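PDB 5FHK: LysR family transcriptional regulator from Vibrio vulnificus, which probably acts as a DNA-binding transcription factor that regulates virulence genes, this piece being its regulatory domain, which has the fold of a LysR-type substrate-binding domain. Local coordinates for residues Ile73-Asp78 with Pro177-Met182; Ser12-Leu17 with Phe58-Gln63; Lys19-Pro24 with Pro153-Lys158; Leu115-Gly120 with Pro171-Asn176; His108-Trp113 with Ile149-Asp154. One frame throughout, in Å; residues are numbered along the deposited sequence.

The regulatory domain has two lobes, and the five contacts are spread over both lobes and the connection between them. Interaction 1 pairs the two strands that cross between the lobes. Interaction 2 lies in the first lobe, its centre about 8 Å away, with backbone hydrogen bonds pairing Arg59 with Tyr181 and Gly61 with Asp179. Interaction 3 bridges the lobes, its centre about 11 Å from that of interaction 1; effectors of related regulators usually bind in the cleft between such lobes. Interactions 4 and 5 belong to the second lobe. Interaction 5 shares Pro153 and Asp154 with interaction 3, and Pro153 CG lies 3.4 Å from Arg178 NH2. Interactions 2 and 4 are farthest apart, centres about 23 Å.

Interaction 1 of 5, residues Ile73-Asp78 with Pro177-Met182; sequences IGSVKD and PRDIYM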
# COMPACT_ATOMS: atom_id res chain seq x y z
N ILE A 73 21.24 -5.03 -2.35
CA ILE A 73 20.55 -5.57 -3.52
C ILE A 73 19.92 -4.47 -4.36
O ILE A 73 19.23 -4.77 -5.34
CB ILE A 73 19.52 -6.64 -3.14
CG1 ILE A 73 18.40 -6.06 -2.28
CG2 ILE A 73 20.19 -7.83 -2.47
CD1 ILE A 73 17.22 -7.01 -2.14
N GLY A 74 20.16 -3.21 -4.05
CA GLY A 74 19.52 -2.17 -4.83
C GLY A 74 19.60 -0.84 -4.13
O GLY A 74 20.06 -0.72 -3.00
N SER A 75 19.15 0.18 -4.85
CA SER A 75 19.16 1.52 -4.29
C SER A 75 18.05 2.34 -4.93
O SER A 75 17.59 2.06 -6.04
CB SER A 75 20.53 2.18 -4.45
OG SER A 75 20.85 2.33 -5.81
N VAL A 76 17.62 3.33 -4.20
CA VAL A 76 16.55 4.22 -4.62
C VAL A 76 17.01 5.64 -4.37
O VAL A 76 17.82 5.91 -3.48
CB VAL A 76 15.24 3.89 -3.87
CG1 VAL A 76 15.26 4.42 -2.46
CG2 VAL A 76 14.07 4.44 -4.61
N LYS A 77 16.51 6.57 -5.18
CA LYS A 77 16.77 7.98 -4.99
C LYS A 77 15.47 8.76 -5.14
O LYS A 77 14.74 8.57 -6.11
CB LYS A 77 17.82 8.50 -5.98
CG LYS A 77 18.06 10.00 -5.86
CD LYS A 77 19.16 10.47 -6.80
CE LYS A 77 18.62 11.37 -7.89
NZ LYS A 77 18.42 10.60 -9.14
N ASP A 78 15.19 9.63 -4.18
CA ASP A 78 13.96 10.40 -4.18
C ASP A 78 14.14 11.71 -4.94
O ASP A 78 15.15 12.39 -4.80
CB ASP A 78 13.51 10.68 -2.75
CG ASP A 78 13.62 9.44 -1.86
OD1 ASP A 78 13.12 8.36 -2.25
OD2 ASP A 78 14.25 9.54 -0.78
N PRO A 177 20.74 9.13 -2.09
CA PRO A 177 20.21 7.77 -2.28
C PRO A 177 20.23 7.00 -0.98
O PRO A 177 21.11 7.18 -0.13
CB PRO A 177 21.17 7.15 -3.31
CG PRO A 177 21.87 8.31 -3.93
CD PRO A 177 21.98 9.34 -2.85
N ARG A 178 19.25 6.14 -0.82
CA ARG A 178 19.24 5.16 0.25
C ARG A 178 19.33 3.77 -0.37
O ARG A 178 18.73 3.51 -1.42
CB ARG A 178 17.98 5.33 1.13
CG ARG A 178 16.75 5.82 0.41
CD ARG A 178 15.65 6.45 1.31
NE ARG A 178 14.49 6.78 0.48
CZ ARG A 178 13.25 6.31 0.65
NH1 ARG A 178 12.94 5.53 1.68
NH2 ARG A 178 12.30 6.67 -0.20
N ASP A 179 20.11 2.90 0.25
CA ASP A 179 20.30 1.57 -0.28
C ASP A 179 19.31 0.60 0.33
O ASP A 179 18.73 0.83 1.39
CB ASP A 179 21.73 1.10 -0.04
CG ASP A 179 22.74 1.89 -0.83
OD1 ASP A 179 22.33 2.51 -1.84
OD2 ASP A 179 23.92 1.90 -0.45
N ILE A 180 19.10 -0.51 -0.37
CA ILE A 180 18.27 -1.58 0.14
C ILE A 180 19.18 -2.77 0.39
O ILE A 180 19.98 -3.16 -0.46
CB ILE A 180 17.13 -1.93 -0.83
CG1 ILE A 180 16.15 -0.74 -0.94
CG2 ILE A 180 16.37 -3.12 -0.31
CD1 ILE A 180 16.55 0.28 -1.96
N TYR A 181 19.08 -3.33 1.58
CA TYR A 181 19.94 -4.44 1.95
C TYR A 181 19.09 -5.67 2.16
O TYR A 181 17.88 -5.59 2.41
CB TYR A 181 20.74 -4.14 3.21
CG TYR A 181 21.78 -3.08 3.03
CD1 TYR A 181 21.43 -1.74 3.08
CD2 TYR A 181 23.12 -3.41 2.82
CE1 TYR A 181 22.38 -0.77 2.92
CE2 TYR A 181 24.07 -2.43 2.65
CZ TYR A 181 23.70 -1.11 2.70
OH TYR A 181 24.63 -0.11 2.54
N MET A 182 19.74 -6.82 2.04
CA MET A 182 19.18 -8.09 2.48
C MET A 182 19.99 -8.54 3.68
O MET A 182 21.22 -8.67 3.59
CB MET A 182 19.20 -9.14 1.36
CG MET A 182 18.82 -10.53 1.82
SD MET A 182 18.80 -11.74 0.47
CE MET A 182 20.48 -11.58 -0.12
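Arg178 grips the carboxylate of Asp78 side-on with two nitrogens. Arg178 NH2 donates to Asp78 OD1 at 2.8 Å, almost straight and in the guanidinium plane. Arg178 NE reaches the syn lone pair of Asp78 OD2 at 3.0 Å, a more bent bond (139°) whose acceptor is tilted from that plane. The two planes are twisted 51° apart, so the fork is not flat. Arginine suits the place because its chain, extended from CG to NE, rises off the sheet face and carries the charge to the buried Asp78.

Beside it the backbones pair antiparallel. Val76 N donates to Arg178 O (3.0 Å), nearly along the C=O axis, and Arg178 N returns a bond to Val76 O. Farther along, Ile73 N donates to Ile180 O (2.9 Å) and Ile180 N to Gly74 O (2.8 Å).

Val76 CG1 lies over one face of the guanidinium and touches Arg178 CG at 3.5 Å. Ile73 crosses Ile180 at about a right angle. Gly74 has backbone angles that would press a side chain against the preceding carbonyl, so glycine fits there.

Ile73 and Gly74 together face Ile180, forming a classic beta bulge in the antiparallel pair of strands that passes between the two lobes of the LysR regulatory fold.

Interaction 2 of 5, residues Ser12-Leu17 with Phe58-Gln63; sequences STPYNL and FRVGPQ
Thr13 and Phe58 lie side by side and point the same way, the methyl CG2 of Thr13 standing 3.8 Å from CD1 of the Phe58 ring. The Thr13 hydroxyl sits instead between its own backbone N and carbonyl carbon and bonds to Thr18 OG1, which leaves the methyl for the phenyl group. Ser12 O approaches the ring at its edge, in plane, while accepting the Phe58 N-H at 2.7 Å, nearly along the C=O axis.

One step on, Pro14 turns its ring toward strand 56-60. Pro14 CD rests 3.2 Å from Phe58 O, and Pro14 CB touches Val60 CG2 at 3.9 Å. Leu17, from the turn beyond, crosses Val60 at about a right angle and brings its CD1 to 3.8 Å from the same CG2, so one valine methyl meets both a proline and a leucine.

These are neighbouring parallel strands in the sheet of the first lobe. Proline has no N-H to offer Phe58 O, and a water donates to that oxygen at 2.5 Å and also bonds Ser12 OG. A single direct hydrogen bond therefore ties the two segments together; the rest is mainly apolar packing, a CA-H...O contact from Thr13 to Phe58 O and one bridging water.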
# COMPACT_ATOMS: atom_id res chain seq x y z
N SER A 12 10.71 -9.72 6.31
CA SER A 12 10.31 -8.32 6.45
C SER A 12 10.87 -7.51 5.30
O SER A 12 12.02 -7.72 4.89
CB SER A 12 10.80 -7.75 7.78
OG SER A 12 10.35 -6.42 7.96
N THR A 13 10.06 -6.58 4.77
CA THR A 13 10.39 -5.75 3.61
C THR A 13 9.93 -4.31 3.85
O THR A 13 8.99 -4.09 4.62
CB THR A 13 9.72 -6.28 2.34
OG1 THR A 13 8.29 -6.25 2.52
CG2 THR A 13 10.17 -7.71 2.03
N PRO A 14 10.57 -3.33 3.20
CA PRO A 14 10.25 -1.91 3.46
C PRO A 14 8.88 -1.49 2.93
O PRO A 14 8.44 -1.93 1.86
CB PRO A 14 11.37 -1.15 2.74
CG PRO A 14 11.87 -2.10 1.71
CD PRO A 14 11.76 -3.46 2.34
N TYR A 15 8.25 -0.57 3.66
CA TYR A 15 6.81 -0.33 3.49
C TYR A 15 6.44 0.06 2.05
O TYR A 15 5.68 -0.65 1.37
CB TYR A 15 6.34 0.72 4.49
CG TYR A 15 4.85 0.95 4.37
CD1 TYR A 15 3.99 -0.12 4.18
CD2 TYR A 15 4.32 2.23 4.39
CE1 TYR A 15 2.63 0.07 4.03
CE2 TYR A 15 2.96 2.43 4.25
CZ TYR A 15 2.12 1.34 4.07
OH TYR A 15 0.77 1.53 3.93
N ASN A 16 6.97 1.17 1.56
CA ASN A 16 6.48 1.72 0.30
C ASN A 16 7.01 1.04 -0.95
O ASN A 16 6.45 1.26 -2.03
CB ASN A 16 6.83 3.19 0.20
CG ASN A 16 6.05 4.01 1.17
OD1 ASN A 16 4.83 4.09 1.08
ND2 ASN A 16 6.76 4.66 2.08
N LEU A 17 8.06 0.22 -0.84
CA LEU A 17 8.80 -0.26 -2.00
C LEU A 17 8.56 -1.72 -2.30
O LEU A 17 9.06 -2.22 -3.31
CB LEU A 17 10.31 -0.06 -1.78
CG LEU A 17 10.81 1.34 -1.42
CD1 LEU A 17 12.30 1.28 -1.14
CD2 LEU A 17 10.54 2.29 -2.56
N PHE A 58 14.67 -7.42 4.50
CA PHE A 58 15.03 -6.41 3.50
C PHE A 58 14.71 -5.04 4.07
O PHE A 58 13.59 -4.80 4.54
CB PHE A 58 14.27 -6.62 2.19
CG PHE A 58 14.48 -7.98 1.60
CD1 PHE A 58 13.77 -9.07 2.08
CD2 PHE A 58 15.40 -8.19 0.60
CE1 PHE A 58 13.97 -10.34 1.55
CE2 PHE A 58 15.60 -9.46 0.07
CZ PHE A 58 14.87 -10.52 0.56
N ARG A 59 15.68 -4.15 4.03
CA ARG A 59 15.51 -2.87 4.68
C ARG A 59 16.16 -1.79 3.84
O ARG A 59 17.05 -2.06 3.03
CB ARG A 59 16.11 -2.86 6.09
CG ARG A 59 17.62 -2.82 6.10
CD ARG A 59 18.15 -2.61 7.51
NE ARG A 59 17.40 -1.58 8.23
CZ ARG A 59 17.81 -0.33 8.42
NH1 ARG A 59 18.99 0.07 7.95
NH2 ARG A 59 17.05 0.54 9.08
N VAL A 60 15.66 -0.57 4.02
CA VAL A 60 16.30 0.62 3.50
C VAL A 60 17.32 1.09 4.52
O VAL A 60 17.03 1.13 5.73
CB VAL A 60 15.26 1.71 3.22
CG1 VAL A 60 15.95 3.03 2.89
CG2 VAL A 60 14.34 1.29 2.08
N GLY A 61 18.53 1.42 4.06
CA GLY A 61 19.56 1.93 4.92
C GLY A 61 20.33 0.82 5.62
O GLY A 61 19.82 -0.28 5.84
N PRO A 62 21.57 1.12 6.00
CA PRO A 62 22.44 0.10 6.58
C PRO A 62 22.11 -0.21 8.04
O PRO A 62 21.43 0.55 8.74
CB PRO A 62 23.84 0.71 6.46
CG PRO A 62 23.68 1.99 5.64
CD PRO A 62 22.26 2.41 5.85
N GLN A 63 22.62 -1.36 8.49
CA GLN A 63 22.58 -1.77 9.88
C GLN A 63 23.97 -2.24 10.27
O GLN A 63 24.76 -2.65 9.42
CB GLN A 63 21.54 -2.89 10.12
CG GLN A 63 20.16 -2.38 10.54
CD GLN A 63 19.35 -3.43 11.30
OE1 GLN A 63 19.89 -4.18 12.14
NE2 GLN A 63 18.05 -3.51 11.00
O HOH W 1 12.52 -4.33 6.75

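Interaction 3 of 5, residues Lys19-Pro24 with Pro153-Lys158; sequences KRMMMP and PDVMIK
From CB, which points across at the segment 153-158, most of it the loop between strand 149-153 and helix 158-163, the Arg20 side chain first sets CG anti to the carbonyl carbon and then bends sharply at chi2 (-77°). The bend brings Arg20 CD to 4.0 Å from Val155 O. NE continues the chain, and CZ of Arg20 comes 3.6 Å from Met156 O. At the tip Arg20 NH1 donates to Val155 O at 3.0 Å; the bond is bent, 134° at the hydrogen, but it meets a lone pair in the carbonyl plane and runs close to the guanidinium plane. The other terminal nitrogen, NH2, makes a salt bridge with Glu159, so the group holds both the loop and the helix that follows. A long side chain with several N-H donors suits a gap too wide for backbone to meet backbone.

Beside it Met21, bent at chi3, sets SD 4.1 Å from Val155 CG1, the two side chains crossing obliquely; a flexible unbranched chain suits a place against a beta-branched one.

The loop has turns of its own: Met156 N bonds Pro153 O at 2.8 Å and Ile157 N bonds Asp154 O, with Ile157 at the N-cap of helix 158-163. Helix 18-32 belongs to the first lobe and this loop to the second, so the contact spans the two lobes, as expected beside the interlobe cleft of a periplasmic-binding-protein-like fold.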
# COMPACT_ATOMS: atom_id res chain seq x y z
N LYS A 19 6.03 -3.66 -3.27
CA LYS A 19 5.34 -4.07 -4.49
C LYS A 19 6.27 -3.96 -5.70
O LYS A 19 6.41 -4.92 -6.46
CB LYS A 19 4.07 -3.22 -4.67
CG LYS A 19 3.40 -3.45 -5.98
CD LYS A 19 2.47 -4.64 -5.94
CE LYS A 19 1.78 -4.77 -7.29
NZ LYS A 19 2.79 -4.94 -8.38
N ARG A 20 6.98 -2.84 -5.83
CA ARG A 20 7.81 -2.55 -7.01
C ARG A 20 9.12 -3.32 -6.99
O ARG A 20 9.51 -3.92 -8.00
CB ARG A 20 8.10 -1.05 -7.07
CG ARG A 20 7.00 -0.17 -7.60
CD ARG A 20 6.92 -0.27 -9.12
NE ARG A 20 5.66 0.28 -9.60
CZ ARG A 20 5.55 1.43 -10.25
NH1 ARG A 20 6.63 2.16 -10.50
NH2 ARG A 20 4.35 1.86 -10.63
N MET A 21 9.83 -3.31 -5.87
CA MET A 21 11.18 -3.83 -5.81
C MET A 21 11.28 -5.27 -5.31
O MET A 21 12.28 -5.94 -5.61
CB MET A 21 12.05 -2.95 -4.90
CG MET A 21 12.04 -1.50 -5.30
SD MET A 21 13.31 -0.56 -4.41
CE MET A 21 14.78 -1.45 -4.92
N MET A 22 10.30 -5.77 -4.57
CA MET A 22 10.40 -7.13 -4.04
C MET A 22 9.57 -8.15 -4.79
O MET A 22 10.06 -9.25 -5.06
CB MET A 22 10.00 -7.18 -2.57
CG MET A 22 10.85 -6.35 -1.68
SD MET A 22 12.53 -6.97 -1.62
CE MET A 22 13.40 -5.77 -2.64
N MET A 23 8.32 -7.82 -5.11
CA MET A 23 7.38 -8.83 -5.59
C MET A 23 7.81 -9.55 -6.87
O MET A 23 7.45 -10.73 -7.01
CB MET A 23 5.99 -8.19 -5.81
CG MET A 23 5.10 -8.11 -4.55
SD MET A 23 5.31 -9.44 -3.31
CE MET A 23 4.44 -10.81 -4.08
N PRO A 24 8.47 -8.92 -7.85
CA PRO A 24 8.91 -9.72 -9.02
C PRO A 24 9.81 -10.87 -8.59
O PRO A 24 9.60 -12.02 -9.00
CB PRO A 24 9.65 -8.69 -9.88
CG PRO A 24 8.99 -7.39 -9.52
CD PRO A 24 8.68 -7.48 -8.06
N PRO A 153 10.19 8.28 -4.19
CA PRO A 153 11.27 7.39 -4.65
C PRO A 153 11.15 7.13 -6.14
O PRO A 153 10.10 6.70 -6.63
CB PRO A 153 11.04 6.10 -3.84
CG PRO A 153 10.11 6.47 -2.73
CD PRO A 153 9.25 7.59 -3.30
N ASP A 154 12.26 7.35 -6.87
CA ASP A 154 12.23 7.34 -8.33
C ASP A 154 11.67 6.04 -8.90
O ASP A 154 10.94 6.06 -9.90
CB ASP A 154 13.62 7.62 -8.92
CG ASP A 154 14.68 6.64 -8.42
OD1 ASP A 154 14.35 5.71 -7.63
OD2 ASP A 154 15.86 6.81 -8.81
N VAL A 155 12.00 4.90 -8.28
CA VAL A 155 11.50 3.61 -8.77
C VAL A 155 9.97 3.56 -8.80
O VAL A 155 9.39 2.84 -9.62
CB VAL A 155 12.07 2.45 -7.92
CG1 VAL A 155 11.46 2.43 -6.52
CG2 VAL A 155 11.85 1.12 -8.63
N MET A 156 9.30 4.32 -7.94
CA MET A 156 7.84 4.27 -7.92
C MET A 156 7.18 5.09 -9.03
O MET A 156 5.97 4.92 -9.27
CB MET A 156 7.31 4.76 -6.57
CG MET A 156 7.39 3.75 -5.40
SD MET A 156 6.67 4.50 -3.88
CE MET A 156 5.06 5.07 -4.48
N ILE A 157 7.91 5.96 -9.71
CA ILE A 157 7.29 6.87 -10.66
C ILE A 157 8.04 6.94 -11.99
O ILE A 157 7.83 7.86 -12.78
CB ILE A 157 7.16 8.28 -10.05
CG1 ILE A 157 8.48 8.69 -9.41
CG2 ILE A 157 6.01 8.33 -9.06
CD1 ILE A 157 8.51 10.12 -8.95
N LYS A 158 8.91 5.95 -12.25
CA LYS A 158 9.73 6.03 -13.45
C LYS A 158 8.90 5.89 -14.72
O LYS A 158 9.16 6.58 -15.71
CB LYS A 158 10.86 5.01 -13.42
CG LYS A 158 10.48 3.56 -13.62
CD LYS A 158 11.77 2.71 -13.62
CE LYS A 158 12.72 3.17 -12.49
NZ LYS A 158 13.59 2.09 -11.93

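Interaction 4 of 5, residues Leu115-Gly120 with Pro171-Asn176; sequences LINSKG and PDWSAN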
# COMPACT_ATOMS: atom_id res chain seq x y z
N LEU A 115 17.20 18.10 0.71
CA LEU A 115 17.51 18.23 -0.70
C LEU A 115 18.90 18.81 -0.90
O LEU A 115 19.22 19.87 -0.35
CB LEU A 115 16.48 19.12 -1.39
CG LEU A 115 15.08 18.51 -1.32
CD1 LEU A 115 14.10 19.39 -2.04
CD2 LEU A 115 15.07 17.11 -1.94
N ILE A 116 19.71 18.12 -1.71
CA ILE A 116 21.05 18.55 -2.07
C ILE A 116 21.04 18.92 -3.55
O ILE A 116 20.25 18.38 -4.34
CB ILE A 116 22.12 17.47 -1.79
CG1 ILE A 116 22.09 16.39 -2.88
CG2 ILE A 116 21.90 16.83 -0.43
CD1 ILE A 116 23.42 15.65 -3.09
N ASN A 117 21.88 19.87 -3.93
CA ASN A 117 22.01 20.20 -5.35
C ASN A 117 23.40 19.80 -5.84
O ASN A 117 24.21 19.24 -5.10
CB ASN A 117 21.70 21.68 -5.60
CG ASN A 117 22.77 22.61 -5.06
OD1 ASN A 117 23.72 22.19 -4.40
ND2 ASN A 117 22.60 23.91 -5.32
N SER A 118 23.66 20.11 -7.12
CA SER A 118 24.91 19.72 -7.76
C SER A 118 26.12 20.31 -7.04
O SER A 118 27.16 19.65 -6.92
CB SER A 118 24.90 20.17 -9.22
OG SER A 118 24.67 21.57 -9.31
N LYS A 119 26.01 21.55 -6.57
CA LYS A 119 27.12 22.25 -5.93
C LYS A 119 27.29 21.91 -4.46
O LYS A 119 28.30 22.32 -3.86
CB LYS A 119 26.95 23.77 -6.09
CG LYS A 119 27.00 24.24 -7.53
CD LYS A 119 25.76 25.03 -7.92
CE LYS A 119 25.69 25.25 -9.44
NZ LYS A 119 25.45 23.97 -10.18
N GLY A 120 26.35 21.17 -3.85
CA GLY A 120 26.48 20.74 -2.48
C GLY A 120 25.65 21.49 -1.46
O GLY A 120 25.74 21.18 -0.26
N PRO A 171 15.35 19.93 -11.24
CA PRO A 171 16.10 18.72 -11.59
C PRO A 171 17.54 18.74 -11.10
O PRO A 171 18.18 17.68 -11.06
CB PRO A 171 16.02 18.66 -13.12
CG PRO A 171 15.35 19.94 -13.56
CD PRO A 171 15.24 20.85 -12.39
N ASP A 172 18.06 19.90 -10.73
CA ASP A 172 19.38 19.99 -10.10
C ASP A 172 19.35 19.59 -8.63
O ASP A 172 20.41 19.55 -8.00
CB ASP A 172 19.94 21.41 -10.26
CG ASP A 172 21.45 21.48 -10.01
OD1 ASP A 172 22.25 21.15 -10.93
OD2 ASP A 172 21.84 21.89 -8.89
N TRP A 173 18.18 19.29 -8.07
CA TRP A 173 18.05 18.92 -6.67
C TRP A 173 17.61 17.47 -6.52
O TRP A 173 16.88 16.93 -7.36
CB TRP A 173 17.03 19.82 -5.96
CG TRP A 173 17.48 21.23 -5.85
CD1 TRP A 173 17.33 22.21 -6.79
CD2 TRP A 173 18.15 21.83 -4.75
NE1 TRP A 173 17.87 23.39 -6.33
CE2 TRP A 173 18.39 23.18 -5.08
CE3 TRP A 173 18.58 21.36 -3.50
CZ2 TRP A 173 19.03 24.07 -4.21
CZ3 TRP A 173 19.22 22.24 -2.65
CH2 TRP A 173 19.45 23.58 -3.01
N SER A 174 18.04 16.85 -5.42
CA SER A 174 17.68 15.46 -5.15
C SER A 174 18.03 15.14 -3.72
O SER A 174 18.94 15.75 -3.14
CB SER A 174 18.41 14.50 -6.08
OG SER A 174 19.67 14.14 -5.51
N ALA A 175 17.30 14.18 -3.16
CA ALA A 175 17.69 13.59 -1.89
C ALA A 175 18.88 12.66 -2.10
O ALA A 175 19.19 12.25 -3.22
CB ALA A 175 16.52 12.81 -1.29
N ASN A 176 19.56 12.34 -1.01
CA ASN A 176 20.65 11.40 -1.19
C ASN A 176 20.10 9.98 -1.30
O ASN A 176 19.07 9.66 -0.69
CB ASN A 176 21.65 11.49 -0.04
CG ASN A 176 22.70 12.58 -0.27
OD1 ASN A 176 23.24 12.72 -1.38
ND2 ASN A 176 23.00 13.35 0.77
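The indole of Trp173 carries the CB of Asn117 on one face, 3.5 Å from the centroid of the six-membered ring and only 7° off the ring normal, a well-centred CH-pi contact. The Asn117 amide continues over the same face, ND2 3.7 Å from Trp173 CZ2, its plane tilted 34° from the indole, while OD1 accepts from Glu121 N. Leu115 O meets the ring edge, 3.3 Å from Trp173 CZ3. His95 adds an edge-to-face partner.

The second flat group is the carboxylate of Asp172. Its OD2 takes two bonds from Ser118: the hydroxyl OG, at 2.9 Å, uses the syn lone pair, and the backbone N, at 3.1 Å, comes from above the plane. Ser118 offers both donors together, and Asp172, from across, is short enough to take them on one oxygen.

Ile116 and Ser174 form an antiparallel hydrogen-bonded pair, each N donating to the other's O at 2.9 Å. Strand 173-174 is thus the short, weakly bonded outer strand of a three-stranded antiparallel sheet with 113-117 and 122-125. The chemistry divides by place: the indole is buried on the sheet face it shares with Asn117, and charge and hydroxyl meet at the exposed turn, where nearby Lys119 would tend to stabilise the ionised carboxylate.

Interaction 5 of 5, residues His108-Trp113 with Ile149-Asp154; sequences HPLLKW and ITLMPD
Strand 149-153 belongs to the central sheet of the second lobe, and the loop between strands 104-107 and 113-117 lies over it through two large side chains. Trp113, which opens the strand after the loop, sets its indole against Leu151 so that CB of the leucine stands 3.7 Å from the centroid of the five-membered ring, 16° off the normal: a CH-pi contact over the face, shifted toward the rim. The two side chains slide past each other in opposite directions. Leu151 CG is anti to its backbone N (chi1 178°), which carries CD2 along the indole to 3.9 Å from Trp113 CD1. Ile149 O lies at the ring edge, in plane, 3.5 Å from Trp113 CH2; the Ile149 and Trp113 side chains cross at about a right angle, CG2 of the isoleucine near Trp113 CH2.

Alternation along the strand sends Leu151 toward the loop and Thr150 and Met152 away, toward helix 136-144. A leucine suits the place because its CB and CD2 can lie against the indole. Leu110 comes in from the loop with CD1 3.6 Å from Leu151 O and 4.1 Å from Leu151 CD2; the same methyl reaches Pro153 CD at 4.2 Å. Trp113 NE1 makes a weak, bent bond back to Leu110 O (3.1 Å). Lys106 adds a cation-pi contact to the indole, and Leu80 of strand 68-82 packs against it too.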
# COMPACT_ATOMS: atom_id res chain seq x y z
N HIS A 108 5.05 9.58 4.41
CA HIS A 108 6.07 8.90 5.20
C HIS A 108 6.79 7.87 4.33
O HIS A 108 6.16 7.22 3.49
CB HIS A 108 5.45 8.18 6.40
CG HIS A 108 5.17 9.05 7.58
ND1 HIS A 108 3.89 9.35 8.00
CD2 HIS A 108 6.00 9.66 8.46
CE1 HIS A 108 3.94 10.11 9.07
NE2 HIS A 108 5.21 10.32 9.38
N PRO A 109 8.10 7.65 4.54
CA PRO A 109 9.00 8.27 5.53
C PRO A 109 9.70 9.51 4.99
O PRO A 109 10.84 9.80 5.38
CB PRO A 109 10.01 7.15 5.79
CG PRO A 109 10.20 6.53 4.42
CD PRO A 109 8.82 6.66 3.72
N LEU A 110 9.04 10.21 4.07
CA LEU A 110 9.53 11.43 3.44
C LEU A 110 8.66 12.62 3.81
O LEU A 110 8.26 13.42 2.96
CB LEU A 110 9.60 11.26 1.92
CG LEU A 110 10.37 10.06 1.36
CD1 LEU A 110 10.38 10.11 -0.17
CD2 LEU A 110 11.81 10.01 1.91
N LEU A 111 8.30 12.72 5.10
CA LEU A 111 7.68 13.94 5.60
C LEU A 111 8.69 15.07 5.72
O LEU A 111 8.30 16.25 5.73
CB LEU A 111 7.03 13.70 6.96
CG LEU A 111 5.70 12.93 6.99
CD1 LEU A 111 4.85 13.37 8.22
CD2 LEU A 111 4.93 13.11 5.69
N LYS A 112 9.97 14.74 5.80
CA LYS A 112 11.07 15.70 5.84
C LYS A 112 11.80 15.62 4.50
O LYS A 112 12.19 14.52 4.07
CB LYS A 112 12.01 15.41 7.01
CG LYS A 112 13.15 16.42 7.23
CD LYS A 112 14.00 15.98 8.41
CE LYS A 112 15.45 15.76 8.01
NZ LYS A 112 15.54 14.70 6.95
N TRP A 113 11.95 16.75 3.83
CA TRP A 113 12.60 16.78 2.52
C TRP A 113 13.99 17.38 2.72
O TRP A 113 14.12 18.58 2.96
CB TRP A 113 11.81 17.61 1.51
CG TRP A 113 10.48 17.08 1.12
CD1 TRP A 113 9.83 15.98 1.61
CD2 TRP A 113 9.61 17.65 0.13
NE1 TRP A 113 8.61 15.83 0.99
CE2 TRP A 113 8.46 16.84 0.07
CE3 TRP A 113 9.70 18.77 -0.72
CZ2 TRP A 113 7.40 17.11 -0.80
CZ3 TRP A 113 8.64 19.04 -1.58
CH2 TRP A 113 7.50 18.22 -1.60
N ILE A 149 3.34 19.52 -5.51
CA ILE A 149 4.68 18.95 -5.61
C ILE A 149 4.87 17.92 -4.50
O ILE A 149 4.50 18.17 -3.34
CB ILE A 149 5.75 20.06 -5.48
CG1 ILE A 149 5.69 21.04 -6.66
CG2 ILE A 149 7.16 19.46 -5.27
CD1 ILE A 149 6.30 22.33 -6.33
N THR A 150 5.46 16.78 -4.84
CA THR A 150 5.82 15.77 -3.85
C THR A 150 7.26 15.31 -4.06
O THR A 150 7.89 15.57 -5.08
CB THR A 150 4.91 14.54 -3.93
OG1 THR A 150 5.36 13.59 -2.96
CG2 THR A 150 5.00 13.91 -5.32
N LEU A 151 7.77 14.62 -3.05
CA LEU A 151 9.06 13.96 -3.14
C LEU A 151 8.81 12.46 -3.08
O LEU A 151 8.10 11.97 -2.20
CB LEU A 151 9.98 14.38 -2.01
CG LEU A 151 11.32 13.65 -2.06
CD1 LEU A 151 12.16 14.27 -3.13
CD2 LEU A 151 12.05 13.76 -0.71
N MET A 152 9.38 11.73 -4.03
CA MET A 152 8.92 10.38 -4.26
C MET A 152 10.11 9.52 -4.68
O MET A 152 10.96 9.99 -5.45
CB MET A 152 7.84 10.39 -5.34
CG MET A 152 7.14 9.09 -5.60
SD MET A 152 5.88 8.71 -4.39
CE MET A 152 4.94 10.23 -4.36
N PRO A 153 10.19 8.28 -4.19
CA PRO A 153 11.27 7.39 -4.65
C PRO A 153 11.15 7.13 -6.14
O PRO A 153 10.10 6.70 -6.63
CB PRO A 153 11.04 6.10 -3.84
CG PRO A 153 10.11 6.47 -2.73
CD PRO A 153 9.25 7.59 -3.30
N ASP A 154 12.26 7.35 -6.87
CA ASP A 154 12.23 7.34 -8.33
C ASP A 154 11.67 6.04 -8.90
O ASP A 154 10.94 6.06 -9.90
CB ASP A 154 13.62 7.62 -8.92
CG ASP A 154 14.68 6.64 -8.42
OD1 ASP A 154 14.35 5.71 -7.63
OD2 ASP A 154 15.86 6.81 -8.81